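Local coordinates for putative transcriptional regulator protein, LacI family (Rhizobium etli, PDB 3MIZ) that is probably a DNA-binding transcriptional repressor of the LacI family, with a core resembling periplasmic binding proteins, at residues A[160-163]-A[164-168]. Sequence-based numbering, arbitrary orientation.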
ATOM      1  N   PHE A 160      18.414 -15.500  26.380  1.00 27.95           N
ATOM      2  CA  PHE A 160      18.084 -16.918  26.269  1.00 27.08           C
ATOM      3  C   PHE A 160      19.346 -17.764  26.377  1.00 28.11           C
ATOM      4  O   PHE A 160      19.322 -18.861  26.934  1.00 29.64           O
ATOM      5  CB  PHE A 160      17.401 -17.216  24.932  1.00 25.82           C
ATOM      6  CG  PHE A 160      17.006 -18.659  24.764  1.00 25.46           C
ATOM      7  CD1 PHE A 160      15.879 -19.164  25.401  1.00 25.48           C
ATOM      8  CD2 PHE A 160      17.773 -19.516  23.988  1.00 24.59           C
ATOM      9  CE1 PHE A 160      15.522 -20.508  25.265  1.00 27.14           C
ATOM     10  CE2 PHE A 160      17.427 -20.861  23.845  1.00 24.76           C
ATOM     11  CZ  PHE A 160      16.300 -21.357  24.484  1.00 24.61           C
ATOM     12  N   GLY A 161      20.449 -17.261  25.831  1.00 28.54           N
ATOM     13  CA  GLY A 161      21.686 -18.014  25.913  1.00 29.53           C
ATOM     14  C   GLY A 161      22.488 -18.065  24.633  1.00 29.89           C
ATOM     15  O   GLY A 161      23.684 -18.337  24.672  1.00 30.21           O
ATOM     16  N   LEU A 162      21.844 -17.810  23.497  1.00 29.60           N
ATOM     17  CA  LEU A 162      22.550 -17.840  22.223  1.00 30.50           C
ATOM     18  C   LEU A 162      23.608 -16.749  22.182  1.00 32.02           C
ATOM     19  O   LEU A 162      23.482 -15.725  22.852  1.00 30.88           O
ATOM     20  CB  LEU A 162      21.578 -17.645  21.057  1.00 30.85           C
ATOM     21  CG  LEU A 162      20.445 -18.663  20.900  1.00 31.54           C
ATOM     22  CD1 LEU A 162      19.668 -18.353  19.630  1.00 28.94           C
ATOM     23  CD2 LEU A 162      21.014 -20.079  20.843  1.00 32.45           C
ATOM     24  N   THR A 163      24.649 -16.973  21.389  1.00 32.60           N
ATOM     25  CA  THR A 163      25.723 -16.000  21.265  1.00 35.78           C
ATOM     26  C   THR A 163      25.687 -15.388  19.878  1.00 36.14           C
ATOM     27  O   THR A 163      25.117 -15.965  18.953  1.00 35.74           O
ATOM     28  CB  THR A 163      27.107 -16.650  21.462  1.00 37.02           C
ATOM     29  OG1 THR A 163      27.417 -17.464  20.323  1.00 39.18           O
ATOM     30  CG2 THR A 163      27.117 -17.513  22.717  1.00 38.53           C
ATOM     31  N   GLU A 164      26.308 -14.224  19.737  1.00 37.00           N
ATOM     32  CA  GLU A 164      26.348 -13.538  18.456  1.00 38.09           C
ATOM     33  C   GLU A 164      26.798 -14.512  17.369  1.00 35.92           C
ATOM     34  O   GLU A 164      26.466 -14.349  16.194  1.00 33.98           O
ATOM     35  CB  GLU A 164      27.313 -12.350  18.529  1.00 41.60           C
ATOM     36  CG  GLU A 164      27.066 -11.279  17.477  1.00 47.04           C
ATOM     37  CD  GLU A 164      25.692 -10.643  17.613  1.00 49.02           C
ATOM     38  OE1 GLU A 164      24.686 -11.317  17.309  1.00 51.67           O
ATOM     39  OE2 GLU A 164      25.619  -9.472  18.040  1.00 50.51           O
ATOM     40  N   ASN A 165      27.537 -15.539  17.779  1.00 34.02           N
ATOM     41  CA  ASN A 165      28.055 -16.542  16.854  1.00 33.08           C
ATOM     42  C   ASN A 165      26.974 -17.479  16.298  1.00 32.47           C
ATOM     43  O   ASN A 165      27.184 -18.147  15.282  1.00 30.45           O
ATOM     44  CB  ASN A 165      29.145 -17.361  17.548  1.00 36.17           C
ATOM     45  CG  ASN A 165      29.981 -18.162  16.575  1.00 38.64           C
ATOM     46  OD1 ASN A 165      29.523 -19.157  16.015  1.00 41.17           O
ATOM     47  ND2 ASN A 165      31.215 -17.722  16.359  1.00 40.86           N
ATOM     48  N   ASP A 166      25.824 -17.536  16.966  1.00 30.14           N
ATOM     49  CA  ASP A 166      24.729 -18.387  16.512  1.00 29.67           C
ATOM     50  C   ASP A 166      23.805 -17.596  15.594  1.00 29.96           C
ATOM     51  O   ASP A 166      22.901 -18.157  14.967  1.00 30.27           O
ATOM     52  CB  ASP A 166      23.915 -18.912  17.695  1.00 30.91           C
ATOM     53  CG  ASP A 166      24.749 -19.724  18.664  1.00 31.95           C
ATOM     54  OD1 ASP A 166      25.536 -20.577  18.198  1.00 32.46           O
ATOM     55  OD2 ASP A 166      24.606 -19.512  19.887  1.00 32.54           O
ATOM     56  N   LEU A 167      24.038 -16.289  15.514  1.00 26.80           N
ATOM     57  CA  LEU A 167      23.203 -15.433  14.685  1.00 25.63           C
ATOM     58  C   LEU A 167      23.824 -15.060  13.342  1.00 24.40           C
ATOM     59  O   LEU A 167      25.044 -15.060  13.172  1.00 22.41           O
ATOM     60  CB  LEU A 167      22.851 -14.143  15.437  1.00 25.55           C
ATOM     61  CG  LEU A 167      22.128 -14.137  16.793  1.00 27.33           C
ATOM     62  CD1 LEU A 167      21.220 -15.354  16.936  1.00 23.85           C
ATOM     63  CD2 LEU A 167      23.144 -14.108  17.901  1.00 26.95           C
ATOM     64  N   SER A 168      22.954 -14.754  12.386  1.00 21.71           N
ATOM     65  CA  SER A 168      23.358 -14.320  11.056  1.00 20.69           C
ATOM     66  C   SER A 168      22.591 -13.023  10.835  1.00 19.56           C
ATOM     67  O   SER A 168      21.419 -13.051  10.465  1.00 17.35           O
ATOM     68  CB  SER A 168      22.956 -15.337   9.983  1.00 21.52           C
ATOM     69  OG  SER A 168      23.841 -16.443   9.938  1.00 24.46           O
TER
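T163 and D166 illustrate how a side chain can reinforce a tight turn: they bracket E164 and N165, whose helical backbone angles make a type I beta turn. E164 has a bent chain that sends the carboxylate to a salt bridge with R154 on helix 144-160. Next, N165 lies alongside T163, its CB 3.3 Å from T163 OG1; a weak bond from N165 N to that hydroxyl is less certain. D166 carries the contact. Its N closes the turn on T163 O at 2.6 Å, from above the carbonyl plane, and with CG anti to the carbonyl carbon (chi1 -59°) the carboxylate swings back toward T163. D166 OD2 accepts T163 N at 3.0 Å, nearly straight (175°) but met from above the carboxylate plane, recalling one half of a capping box, though no regular helix follows. Replacing D166 by an alanine would probably leave T163 N without its side-chain acceptor and the turn held less firmly. L167, bonded through N to E164 O, has its CD1 4.3 Å from L162 CD1, a loose apolar contact, before S168 joins strand 134-138. Reciprocal bonds, D166 N to T163 O and T163 N to D166 OD2, thus close the turn just ahead of strand 167-174, within the helix-to-strand connection.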